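Local coordinates for ferric-siderophore receptor protein (Streptomyces coelicolor, PDB 2X4L) that probably binds iron-loaded siderophores outside the cell membrane and delivers them for uptake, as a solute-binding receptor protein, at residues G67-T72 and L114-F119; A187-A192 and P309-L314; L250-V255 and A275-G280; R150-P155 and P298-S303; P28-F31 and T37-K40. All coordinates share one frame; numbering follows the deposited sequence.

Contact 1 of 5, residues G67-T72 and L114-F119; sequences GVFGPT and LITTTF
Thr-116, which meets the ring of Phe-69 across this contact, has its OG1 hydrogen-bonded to Trp-126 O. A second hydroxyl, Thr-72 OG1, is gripped by two groups at the end of the turn that follows Phe-69. Thr-72 OG1 donates to Gly-70 O at 2.7 Å, from well above the carbonyl plane. The same hydroxyl is hydrogen-bonded to Thr-52 OG1. Gly-70 lies at a positive phi (137°), where a side chain would press on the preceding carbonyl.

The contact itself is small and apolar. Phe-69 CG stands between the backbone N and the carbonyl carbon (chi1 56°), and this torsion lays the ring against strand 113-118. Its CE2 meets Leu-114 CD1 at 3.9 Å. The CZ corner lies 4.2 Å from Leu-114 CD2 and also 4.2 Å from Thr-116 CB. The leucine and the phenylalanine cross at about a right angle, and both neighbours approach the ring obliquely.

Strands 67-69 and 113-118 are not paired. Strand 48-51 runs between them in the parallel five-stranded sheet, so Phe-69 reaches over it, touching Val-49 and Phe-51 on the way. With an alanine in place of Phe-69 the ring is gone, and a gap is likely to open above strand 48-51, leaving Leu-114 CD1 and Thr-116 CB without the ring they rest on. All three residues are buried and only carbon meets carbon across the contact. This implies cohesion by burial and shape, with the Thr-116 hydroxyl satisfied by Trp-126 O and its CB left for the ring.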
# COMPACT_ATOMS: atom_id res chain seq x y z
N GLY A 67 16.45 8.90 -5.42
CA GLY A 67 15.98 8.05 -6.53
C GLY A 67 14.81 7.19 -6.03
O GLY A 67 14.70 6.94 -4.82
N VAL A 68 13.96 6.83 -6.99
CA VAL A 68 12.82 5.97 -6.68
C VAL A 68 12.78 4.85 -7.71
O VAL A 68 13.27 4.98 -8.82
CB VAL A 68 11.44 6.70 -6.65
CG1 VAL A 68 11.48 7.75 -5.55
CG2 VAL A 68 11.06 7.33 -8.03
N PHE A 69 12.08 3.77 -7.34
CA PHE A 69 11.75 2.71 -8.29
C PHE A 69 10.38 2.17 -7.92
O PHE A 69 10.05 1.89 -6.76
CB PHE A 69 12.85 1.59 -8.25
CG PHE A 69 13.12 0.99 -6.92
CD1 PHE A 69 12.50 -0.21 -6.56
CD2 PHE A 69 13.91 1.64 -5.96
CE1 PHE A 69 12.71 -0.83 -5.30
CE2 PHE A 69 14.16 1.03 -4.68
CZ PHE A 69 13.52 -0.21 -4.36
N GLY A 70 9.56 2.00 -8.98
CA GLY A 70 8.18 1.54 -8.78
C GLY A 70 7.29 2.39 -9.67
O GLY A 70 7.72 3.26 -10.39
N PRO A 71 5.98 2.08 -9.62
CA PRO A 71 5.04 2.91 -10.36
C PRO A 71 5.13 4.33 -9.88
O PRO A 71 4.82 4.62 -8.74
CB PRO A 71 3.66 2.27 -9.98
CG PRO A 71 3.99 0.91 -9.53
CD PRO A 71 5.32 1.06 -8.77
N THR A 72 5.57 5.26 -10.77
CA THR A 72 5.89 6.62 -10.35
C THR A 72 5.11 7.67 -11.11
O THR A 72 4.62 8.62 -10.50
CB THR A 72 7.40 6.87 -10.46
OG1 THR A 72 8.10 5.86 -9.69
CG2 THR A 72 7.70 8.26 -9.78
N LEU A 114 19.15 1.98 0.51
CA LEU A 114 17.92 1.63 -0.27
C LEU A 114 16.85 1.20 0.73
O LEU A 114 17.08 0.43 1.68
CB LEU A 114 18.27 0.46 -1.21
CG LEU A 114 17.09 0.04 -2.06
CD1 LEU A 114 17.54 -0.40 -3.48
CD2 LEU A 114 16.31 -1.12 -1.40
N ILE A 115 15.64 1.71 0.52
CA ILE A 115 14.54 1.46 1.51
C ILE A 115 13.31 0.95 0.72
O ILE A 115 12.89 1.62 -0.24
CB ILE A 115 14.18 2.76 2.27
CG1 ILE A 115 15.47 3.46 2.79
CG2 ILE A 115 13.14 2.42 3.42
CD1 ILE A 115 15.11 4.72 3.66
N THR A 116 12.75 -0.14 1.15
CA THR A 116 11.53 -0.63 0.54
C THR A 116 10.71 -1.40 1.54
O THR A 116 11.10 -1.50 2.74
CB THR A 116 11.91 -1.47 -0.71
OG1 THR A 116 10.69 -1.75 -1.47
CG2 THR A 116 12.64 -2.82 -0.39
N THR A 117 9.59 -1.93 1.10
CA THR A 117 8.77 -2.76 1.93
C THR A 117 9.09 -4.21 1.66
O THR A 117 9.89 -4.57 0.80
CB THR A 117 7.29 -2.46 1.58
OG1 THR A 117 7.08 -2.54 0.16
CG2 THR A 117 6.86 -1.11 2.15
N THR A 118 8.49 -5.08 2.48
CA THR A 118 8.63 -6.54 2.25
C THR A 118 7.31 -7.27 2.58
O THR A 118 6.64 -6.87 3.53
CB THR A 118 9.83 -7.21 3.00
OG1 THR A 118 9.83 -8.62 2.67
CG2 THR A 118 9.70 -7.03 4.50
N PHE A 119 6.94 -8.22 1.74
CA PHE A 119 5.66 -8.92 1.81
C PHE A 119 5.77 -10.38 2.18
O PHE A 119 4.77 -11.09 2.03
CB PHE A 119 4.89 -8.81 0.46
CG PHE A 119 4.30 -7.45 0.22
CD1 PHE A 119 2.96 -7.21 0.50
CD2 PHE A 119 5.06 -6.44 -0.34
CE1 PHE A 119 2.40 -5.92 0.21
CE2 PHE A 119 4.52 -5.15 -0.60
CZ PHE A 119 3.21 -4.92 -0.30

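Contact 2 of 5, residues A187-A192 and P309-L314; sequences ARLRAA and PLLDNL
This is a helix-to-helix contact. A near-parallel pair, helix 173-195 and helix 304-320, packs here, and the axes of the two short segments pass 8.7 Å apart at an angle of 25°. A salt bridge marks one border and leucines fill the buried side. Arg-188 leaves its helix with an extended chain from CG to NE. Its NH1 bonds to Asp-312 OD1 at 3.0 Å, with an N-H...O angle of 145°. The nitrogen meets that oxygen from above the carboxylate plane, and the two flat groups are turned 51° apart. Asp-312 O lies over one face of the guanidinium. Arg-188 NE has its own salt bridge, to Glu-319 two turns further along the second helix, so two acidic residues hold the arginine across the groove.

The fold is that of the siderophore- and cobalamin-binding family, in which a long helix typically spans two lobes; helix 173-195 probably plays that part here. Beneath the charges, Leu-189 CD2 meets Leu-311 CD2 tip to tip at 3.7 Å. The other branch, Leu-189 CD1, rests 3.9 Å from Leu-314 CG. Phe-225 of helix 220-227 touches all three leucines.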
# COMPACT_ATOMS: atom_id res chain seq x y z
N ALA A 187 -11.26 5.90 14.67
CA ALA A 187 -12.49 5.84 15.49
C ALA A 187 -13.74 6.01 14.62
O ALA A 187 -14.77 5.40 14.95
CB ALA A 187 -12.42 6.94 16.54
N ARG A 188 -13.66 6.83 13.57
CA ARG A 188 -14.81 7.00 12.70
C ARG A 188 -15.13 5.66 12.02
O ARG A 188 -16.32 5.26 11.99
CB ARG A 188 -14.45 8.02 11.61
CG ARG A 188 -15.59 8.21 10.57
CD ARG A 188 -15.10 9.08 9.36
NE ARG A 188 -16.20 9.13 8.41
CZ ARG A 188 -16.09 9.82 7.28
NH1 ARG A 188 -14.95 10.48 7.04
NH2 ARG A 188 -17.13 9.94 6.42
N LEU A 189 -14.14 4.89 11.54
CA LEU A 189 -14.45 3.59 10.88
C LEU A 189 -14.96 2.62 11.90
O LEU A 189 -15.89 1.89 11.62
CB LEU A 189 -13.16 3.09 10.21
CG LEU A 189 -13.34 1.74 9.52
CD1 LEU A 189 -14.50 1.78 8.39
CD2 LEU A 189 -12.00 1.38 8.88
N ARG A 190 -14.42 2.66 13.11
CA ARG A 190 -14.96 1.76 14.15
C ARG A 190 -16.40 2.03 14.42
O ARG A 190 -17.21 1.07 14.54
CB ARG A 190 -14.17 1.86 15.47
CG ARG A 190 -14.60 0.88 16.52
CD ARG A 190 -13.85 1.04 17.85
NE ARG A 190 -12.41 0.81 17.72
CZ ARG A 190 -11.43 1.73 17.75
NH1 ARG A 190 -11.67 3.05 17.87
NH2 ARG A 190 -10.15 1.35 17.70
N ALA A 191 -16.74 3.32 14.50
CA ALA A 191 -18.17 3.71 14.74
C ALA A 191 -19.05 3.31 13.56
O ALA A 191 -20.14 2.82 13.77
CB ALA A 191 -18.26 5.26 14.98
N ALA A 192 -18.53 3.54 12.34
CA ALA A 192 -19.34 3.24 11.15
C ALA A 192 -19.65 1.71 11.15
O ALA A 192 -20.73 1.27 10.80
CB ALA A 192 -18.61 3.66 9.91
N PRO A 309 -6.91 8.84 4.62
CA PRO A 309 -8.01 8.74 3.66
C PRO A 309 -8.51 7.31 3.48
O PRO A 309 -9.64 7.05 3.09
CB PRO A 309 -7.43 9.36 2.37
CG PRO A 309 -6.37 10.22 2.81
CD PRO A 309 -5.78 9.63 4.08
N LEU A 310 -7.63 6.33 3.70
CA LEU A 310 -8.06 4.97 3.51
C LEU A 310 -9.17 4.66 4.56
O LEU A 310 -10.18 3.99 4.22
CB LEU A 310 -6.91 3.97 3.70
CG LEU A 310 -5.65 4.19 2.88
CD1 LEU A 310 -4.63 3.11 3.16
CD2 LEU A 310 -6.01 4.30 1.35
N LEU A 311 -8.95 5.15 5.80
CA LEU A 311 -9.98 4.98 6.84
C LEU A 311 -11.24 5.81 6.58
O LEU A 311 -12.35 5.28 6.61
CB LEU A 311 -9.37 5.31 8.23
CG LEU A 311 -8.24 4.44 8.66
CD1 LEU A 311 -7.51 5.16 9.76
CD2 LEU A 311 -8.78 3.12 9.12
N ASP A 312 -11.03 7.11 6.25
CA ASP A 312 -12.22 7.97 5.96
C ASP A 312 -12.99 7.42 4.78
O ASP A 312 -14.23 7.49 4.81
CB ASP A 312 -11.75 9.43 5.66
CG ASP A 312 -11.49 10.22 6.89
OD1 ASP A 312 -12.15 10.02 7.96
OD2 ASP A 312 -10.60 11.13 6.82
N ASN A 313 -12.29 6.98 3.71
CA ASN A 313 -13.07 6.62 2.51
C ASN A 313 -13.94 5.39 2.80
O ASN A 313 -15.10 5.29 2.35
CB ASN A 313 -12.16 6.28 1.32
CG ASN A 313 -11.50 7.47 0.76
OD1 ASN A 313 -11.87 8.64 1.04
ND2 ASN A 313 -10.44 7.17 -0.01
N LEU A 314 -13.37 4.43 3.50
CA LEU A 314 -14.12 3.21 3.82
C LEU A 314 -15.23 3.49 4.85
O LEU A 314 -16.35 2.99 4.70
CB LEU A 314 -13.13 2.10 4.32
CG LEU A 314 -13.85 0.79 4.68
CD1 LEU A 314 -14.66 0.19 3.50
CD2 LEU A 314 -12.81 -0.22 5.03

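Contact 3 of 5, residues L250-V255 and A275-G280; sequences LSWENV and ADITEG
Glu-279 CG lies roughly opposite the backbone N (chi1 155°), and a bend at chi2 (76°) folds the chain back along Trp-252. Trp-252 points toward the 275-280 segment and lays its benzene ring against Ile-277 and Glu-279. The aliphatic part of Glu-279 does the touching. Its CG lies 3.7 Å from Trp-252 CE3 and 3.9 Å from Trp-252 CB. The two side chains slide past each other in opposite directions, with ring and carboxylate planes 27° apart. Further out on the benzene ring, Ile-277 CG2 meets Trp-252 CZ3 at 3.9 Å, and Ile-277 CD1 reaches Trp-252 CH2 at 4.1 Å. Both residues come to the indole obliquely.

The polar ends look elsewhere. Trp-252 NE1 is bonded to Ser-207 O. Glu-279 is the N-cap of helix 280-283, and its OE2 also bonds to Thr-281 OG1. Glu-253 OE1 is 5.6 Å from Glu-279 OE2, so the like charges may weakly oppose each other. A serine in place of Trp-252 would probably leave Ser-207 O without its indole donor and Ile-277 and the Glu-279 chain without a surface to lean on.

The tryptophan comes in the chain segment that leads on from strand 247-251. It sits between Ala-206 of strand 200-206, Phe-211 of strand 210-214 and Trp-282 of helix 280-283, and so ties this helix to the mixed sheet.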
# COMPACT_ATOMS: atom_id res chain seq x y z
N LEU A 250 -11.01 -15.46 -9.48
CA LEU A 250 -12.28 -15.81 -10.08
C LEU A 250 -12.29 -15.42 -11.56
O LEU A 250 -11.81 -14.35 -11.97
CB LEU A 250 -13.38 -15.04 -9.41
CG LEU A 250 -13.67 -15.40 -7.95
CD1 LEU A 250 -14.74 -14.35 -7.53
CD2 LEU A 250 -14.17 -16.83 -7.85
N SER A 251 -12.97 -16.24 -12.37
CA SER A 251 -13.19 -15.80 -13.78
C SER A 251 -14.14 -14.64 -13.81
O SER A 251 -14.94 -14.47 -12.88
CB SER A 251 -13.82 -16.96 -14.60
OG SER A 251 -12.89 -18.01 -14.67
N TRP A 252 -14.04 -13.82 -14.87
CA TRP A 252 -14.87 -12.65 -14.87
C TRP A 252 -16.33 -12.98 -14.82
O TRP A 252 -17.14 -12.27 -14.25
CB TRP A 252 -14.55 -11.81 -16.08
CG TRP A 252 -13.43 -10.87 -15.78
CD1 TRP A 252 -12.18 -10.97 -16.24
CD2 TRP A 252 -13.48 -9.71 -14.94
NE1 TRP A 252 -11.40 -9.95 -15.72
CE2 TRP A 252 -12.19 -9.17 -14.93
CE3 TRP A 252 -14.49 -9.10 -14.22
CZ2 TRP A 252 -11.86 -8.00 -14.21
CZ3 TRP A 252 -14.17 -7.93 -13.45
CH2 TRP A 252 -12.86 -7.42 -13.47
N GLU A 253 -16.69 -14.09 -15.47
CA GLU A 253 -18.07 -14.51 -15.44
C GLU A 253 -18.49 -14.98 -14.07
O GLU A 253 -19.66 -15.15 -13.85
CB GLU A 253 -18.39 -15.57 -16.54
CG GLU A 253 -17.56 -16.83 -16.50
CD GLU A 253 -16.20 -16.73 -17.28
OE1 GLU A 253 -15.68 -15.58 -17.53
OE2 GLU A 253 -15.67 -17.83 -17.64
N ASN A 254 -17.57 -15.12 -13.10
CA ASN A 254 -17.98 -15.59 -11.78
C ASN A 254 -17.76 -14.54 -10.66
O ASN A 254 -17.76 -14.86 -9.42
CB ASN A 254 -17.24 -16.86 -11.34
CG ASN A 254 -17.75 -17.40 -9.97
OD1 ASN A 254 -18.95 -17.20 -9.57
ND2 ASN A 254 -16.84 -18.10 -9.23
N VAL A 255 -17.73 -13.28 -11.09
CA VAL A 255 -17.50 -12.21 -10.07
C VAL A 255 -18.68 -11.99 -9.10
O VAL A 255 -18.58 -11.32 -8.07
CB VAL A 255 -17.01 -10.88 -10.67
CG1 VAL A 255 -15.63 -11.10 -11.32
CG2 VAL A 255 -18.05 -10.27 -11.60
N ALA A 275 -13.72 2.32 -13.25
CA ALA A 275 -14.35 3.05 -14.35
C ALA A 275 -14.15 2.39 -15.73
O ALA A 275 -14.89 2.64 -16.70
CB ALA A 275 -13.84 4.46 -14.38
N ASP A 276 -13.12 1.54 -15.82
CA ASP A 276 -12.66 0.99 -17.07
C ASP A 276 -13.05 -0.46 -17.25
O ASP A 276 -12.70 -1.12 -18.21
CB ASP A 276 -11.11 1.09 -17.15
CG ASP A 276 -10.60 2.48 -17.18
OD1 ASP A 276 -11.18 3.24 -17.98
OD2 ASP A 276 -9.64 2.79 -16.45
N ILE A 277 -13.68 -1.06 -16.23
CA ILE A 277 -14.09 -2.43 -16.31
C ILE A 277 -15.35 -2.51 -17.17
O ILE A 277 -16.33 -1.83 -16.91
CB ILE A 277 -14.35 -3.02 -14.88
CG1 ILE A 277 -13.07 -3.06 -14.13
CG2 ILE A 277 -14.98 -4.41 -15.01
CD1 ILE A 277 -13.34 -3.42 -12.59
N THR A 278 -15.30 -3.30 -18.21
CA THR A 278 -16.40 -3.26 -19.22
C THR A 278 -17.19 -4.56 -19.13
O THR A 278 -18.23 -4.74 -19.80
CB THR A 278 -15.87 -3.02 -20.72
OG1 THR A 278 -14.98 -4.10 -20.99
CG2 THR A 278 -15.02 -1.75 -20.75
N GLU A 279 -16.69 -5.49 -18.31
CA GLU A 279 -17.27 -6.83 -18.27
C GLU A 279 -18.70 -6.76 -17.71
O GLU A 279 -18.99 -6.10 -16.67
CB GLU A 279 -16.35 -7.80 -17.43
CG GLU A 279 -17.17 -9.01 -16.83
CD GLU A 279 -17.50 -10.08 -17.86
OE1 GLU A 279 -16.80 -10.16 -18.89
OE2 GLU A 279 -18.53 -10.78 -17.70
N GLY A 280 -19.63 -7.42 -18.41
CA GLY A 280 -21.06 -7.34 -18.07
C GLY A 280 -21.47 -7.87 -16.72
O GLY A 280 -22.31 -7.30 -16.05

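Contact 4 of 5, residues R150-P155 and P298-S303; sequences RQLTQP and PEPILS
Leu-152, Pro-155, Pro-300 and Leu-302 make up the apolar part, and it is the whole of the direct contact. Leu-152 CG stands anti to the backbone N (chi1 -176°), which carries its CD1 forward to the loop 298-303. This one methyl lies 3.9 Å from Pro-300 CB and 4.0 Å from Leu-302 CD2. Pro-155 adds the second foothold. Its ring carbon CB lies 3.9 Å from Leu-302 CD2 and equally far from Leu-302 CD1, so the leucine sets both branches against the proline. In each pair the side chains cross obliquely. Cys-307 of helix 304-320 touches Leu-152 and Pro-300 as well, and Val-147 touches Leu-302.

Backbone bonds shape the loop that presents these groups. Leu-302 is the centre of an inverse gamma turn, closed by Ser-303 N to Ile-301 O at 2.8 Å. Ser-303 then forms the N-cap of helix 304-320, its OG bonded to Lys-306 N and also to Asp-60 OD2. In the two-lobed fold of this family, the loop 298-303 leaves the mixed sheet of one lobe after strand 293-296 and meets residues 152-155, which follow the last strand of the parallel sheet in the other. The contact thus probably lies near the junction of the lobes.

Polar bonds hold the other end of the loop at Glu-299. Glu-299 OE2 makes a salt bridge to Arg-268 NH1, and Glu-299 OE1 accepts a hydrogen bond from Trp-126 NE1, so this one carboxylate is held by two different groups.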
# COMPACT_ATOMS: atom_id res chain seq x y z
N ARG A 150 0.29 -8.52 9.46
CA ARG A 150 0.21 -7.63 10.63
C ARG A 150 -0.77 -6.49 10.31
O ARG A 150 -1.15 -6.32 9.15
CB ARG A 150 1.56 -7.04 11.00
CG ARG A 150 2.14 -6.16 9.87
CD ARG A 150 3.69 -5.91 10.00
NE ARG A 150 4.40 -7.16 10.00
CZ ARG A 150 5.63 -7.27 10.55
NH1 ARG A 150 6.22 -6.23 11.13
NH2 ARG A 150 6.25 -8.46 10.54
N GLN A 151 -1.17 -5.68 11.31
CA GLN A 151 -2.02 -4.58 11.07
C GLN A 151 -1.25 -3.36 10.71
O GLN A 151 -0.12 -3.17 11.13
CB GLN A 151 -2.86 -4.28 12.31
CG GLN A 151 -3.87 -5.42 12.59
CD GLN A 151 -4.65 -5.19 13.84
OE1 GLN A 151 -4.97 -4.06 14.21
NE2 GLN A 151 -5.08 -6.30 14.46
N LEU A 152 -1.91 -2.52 9.93
CA LEU A 152 -1.35 -1.29 9.38
C LEU A 152 -0.63 -0.38 10.39
O LEU A 152 0.27 0.27 10.06
CB LEU A 152 -2.47 -0.52 8.70
CG LEU A 152 -2.20 0.76 7.95
CD1 LEU A 152 -1.20 0.56 6.79
CD2 LEU A 152 -3.43 1.53 7.53
N THR A 153 -1.12 -0.36 11.61
CA THR A 153 -0.54 0.53 12.60
C THR A 153 0.93 0.17 12.87
O THR A 153 1.68 1.01 13.21
CB THR A 153 -1.37 0.45 13.91
OG1 THR A 153 -1.65 -0.89 14.15
CG2 THR A 153 -2.68 1.23 13.76
N GLN A 154 1.27 -1.10 12.66
CA GLN A 154 2.63 -1.59 12.81
C GLN A 154 3.59 -0.85 11.89
O GLN A 154 4.37 -0.01 12.35
CB GLN A 154 2.70 -3.09 12.54
CG GLN A 154 4.07 -3.71 12.78
CD GLN A 154 4.01 -4.94 13.66
OE1 GLN A 154 2.98 -5.60 13.75
NE2 GLN A 154 5.12 -5.25 14.32
N PRO A 155 3.55 -1.15 10.60
CA PRO A 155 4.44 -0.47 9.66
C PRO A 155 4.31 1.04 9.68
O PRO A 155 5.25 1.69 9.33
CB PRO A 155 4.05 -1.08 8.31
CG PRO A 155 2.63 -1.60 8.50
CD PRO A 155 2.70 -2.13 9.91
N PRO A 298 -3.91 -1.54 -1.82
CA PRO A 298 -3.30 -2.72 -1.20
C PRO A 298 -1.84 -2.47 -0.82
O PRO A 298 -1.29 -3.24 -0.08
CB PRO A 298 -3.39 -3.83 -2.28
CG PRO A 298 -4.49 -3.28 -3.19
CD PRO A 298 -4.25 -1.76 -3.23
N GLU A 299 -1.25 -1.39 -1.34
CA GLU A 299 0.10 -0.93 -0.88
C GLU A 299 -0.08 0.46 -0.27
O GLU A 299 0.22 1.48 -0.92
CB GLU A 299 1.07 -0.83 -2.04
CG GLU A 299 1.35 -2.26 -2.61
CD GLU A 299 2.47 -2.24 -3.62
OE1 GLU A 299 3.53 -1.64 -3.36
OE2 GLU A 299 2.26 -2.80 -4.74
N PRO A 300 -0.60 0.57 0.94
CA PRO A 300 -0.69 1.90 1.57
C PRO A 300 0.67 2.55 1.55
O PRO A 300 1.73 1.89 1.67
CB PRO A 300 -1.08 1.58 3.04
CG PRO A 300 -1.87 0.27 2.88
CD PRO A 300 -1.09 -0.52 1.84
N ILE A 301 0.65 3.88 1.36
CA ILE A 301 1.84 4.71 1.57
C ILE A 301 1.88 4.90 3.06
O ILE A 301 0.95 5.41 3.70
CB ILE A 301 1.67 6.05 0.86
CG1 ILE A 301 1.57 5.87 -0.67
CG2 ILE A 301 2.77 6.99 1.29
CD1 ILE A 301 0.98 7.15 -1.38
N LEU A 302 3.00 4.48 3.64
CA LEU A 302 3.12 4.34 5.11
C LEU A 302 3.41 5.69 5.86
O LEU A 302 4.36 5.78 6.65
CB LEU A 302 4.11 3.25 5.40
CG LEU A 302 3.72 1.84 4.93
CD1 LEU A 302 4.91 0.89 5.03
CD2 LEU A 302 2.52 1.36 5.72
N SER A 303 2.58 6.70 5.56
CA SER A 303 2.50 7.91 6.37
C SER A 303 1.09 8.01 6.92
O SER A 303 0.14 7.54 6.33
CB SER A 303 2.84 9.19 5.62
OG SER A 303 1.89 9.40 4.61

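Contact 5 of 5, residues P28-F31 and T37-K40; sequences PWSF and TTVK
Strands 29-31 and 38-40 run antiparallel at 172°, their axes 4.7 Å apart at closest, as the arms of a beta hairpin. Phe-31 and Val-39 form a hydrogen-bonded pair. Phe-31 N bonds to Val-39 O and Val-39 N to Phe-31 O, each at 2.9 Å. Ser-30 and Lys-40 form the next, non-hydrogen-bonded pair, their CA atoms 4.3 Å apart. Here CA-H...O contacts take over: Ser-30 CA lies 3.2 Å from Val-39 O, and Lys-40 CA lies 3.4 Å from Trp-29 O.

The side chains split between two faces. On one, Val-39 CG1 is anti to the backbone N (chi1 176°) and meets Trp-29 CZ3 at 3.5 Å. The valine comes to the indole obliquely. Phe-31 starts from this face but its ring leads off, to Val-143, Ile-145 and Leu-162. Val-143 also touches Trp-29 and Val-39. Trp-29 NE1 is bonded to Ser-165 OG, at the end of helix 153-165.

On the other face lie Ser-30 and Lys-40, both exposed. Ser-30 OG rests 3.5 Å from Thr-38 CG2 and somewhat further from Lys-40 CG, with only carbon facing it from these two side chains.

The chemistry is thus two-sided. Backbone bonds hold the hairpin together, the Trp-29, Phe-31 and Val-39 face fastens it to strand 142-146 and helix 153-165, and the Ser-30 and Lys-40 face meets solvent.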
# COMPACT_ATOMS: atom_id res chain seq x y z
N PRO A 28 26.36 9.76 13.88
CA PRO A 28 26.12 8.43 13.28
C PRO A 28 24.65 8.10 13.23
O PRO A 28 23.85 8.60 14.05
CB PRO A 28 26.70 7.45 14.29
CG PRO A 28 26.93 8.33 15.61
CD PRO A 28 27.16 9.71 15.11
N TRP A 29 24.31 7.22 12.30
CA TRP A 29 22.93 6.82 12.12
C TRP A 29 22.82 5.33 12.17
O TRP A 29 23.64 4.62 11.53
CB TRP A 29 22.53 7.25 10.67
CG TRP A 29 21.11 6.74 10.26
CD1 TRP A 29 19.88 7.24 10.67
CD2 TRP A 29 20.80 5.66 9.36
NE1 TRP A 29 18.87 6.56 10.08
CE2 TRP A 29 19.41 5.57 9.31
CE3 TRP A 29 21.57 4.74 8.62
CZ2 TRP A 29 18.76 4.65 8.51
CZ3 TRP A 29 20.87 3.80 7.75
CH2 TRP A 29 19.51 3.76 7.76
N SER A 30 21.80 4.82 12.88
CA SER A 30 21.59 3.38 13.01
C SER A 30 20.08 3.10 12.83
O SER A 30 19.21 3.86 13.33
CB SER A 30 22.11 2.97 14.41
OG SER A 30 21.87 1.61 14.64
N PHE A 31 19.73 2.02 12.15
CA PHE A 31 18.35 1.58 12.15
C PHE A 31 18.27 0.07 12.03
O PHE A 31 18.86 -0.53 11.12
CB PHE A 31 17.61 2.19 10.95
CG PHE A 31 16.11 1.95 11.00
CD1 PHE A 31 15.33 2.67 11.91
CD2 PHE A 31 15.48 1.04 10.11
CE1 PHE A 31 13.95 2.48 11.97
CE2 PHE A 31 14.16 0.80 10.25
CZ PHE A 31 13.36 1.54 11.08
N THR A 37 17.86 -6.73 10.66
CA THR A 37 19.21 -6.30 10.36
C THR A 37 19.41 -4.83 10.73
O THR A 37 18.57 -3.98 10.49
CB THR A 37 19.63 -6.61 8.95
OG1 THR A 37 18.80 -5.97 8.05
CG2 THR A 37 19.56 -8.04 8.70
N THR A 38 20.56 -4.55 11.32
CA THR A 38 20.85 -3.21 11.80
C THR A 38 21.83 -2.58 10.85
O THR A 38 23.00 -3.06 10.72
CB THR A 38 21.45 -3.18 13.21
OG1 THR A 38 20.50 -3.71 14.12
CG2 THR A 38 21.78 -1.73 13.63
N VAL A 39 21.40 -1.51 10.22
CA VAL A 39 22.32 -0.76 9.37
C VAL A 39 22.91 0.37 10.19
O VAL A 39 22.16 1.09 10.84
CB VAL A 39 21.55 -0.19 8.14
CG1 VAL A 39 22.49 0.70 7.27
CG2 VAL A 39 20.92 -1.35 7.34
N LYS A 40 24.23 0.52 10.17
CA LYS A 40 24.93 1.59 10.90
C LYS A 40 25.81 2.35 9.94
O LYS A 40 26.69 1.75 9.31
CB LYS A 40 25.79 0.92 11.95
CG LYS A 40 25.07 0.06 12.98
CD LYS A 40 26.08 -0.29 14.16
CE LYS A 40 27.06 -1.45 13.82
NZ LYS A 40 26.37 -2.68 13.30

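Contact 4 joins two of the others. It touches contact 1 where Phe-119 CZ lies 4.0 Å from Glu-299 CG and Thr-117 CG2 lies 4.0 Å from Leu-302 CD1. It touches contact 2 where Leu-310 CD1 lies 3.9 Å from Pro-300 CB. Contacts 1 and 2 lie on opposite sides of the chain's centre, their own centres about 27 Å apart. Contacts 3 and 5 sit at far ends of the molecule, about 47 Å between centres. Helix 153-165 contributes to contact 4 and also packs against contact 5. In relatives the siderophore binds in the cleft between lobes, and contacts 1 and 4, which touch, may lie close to that cleft.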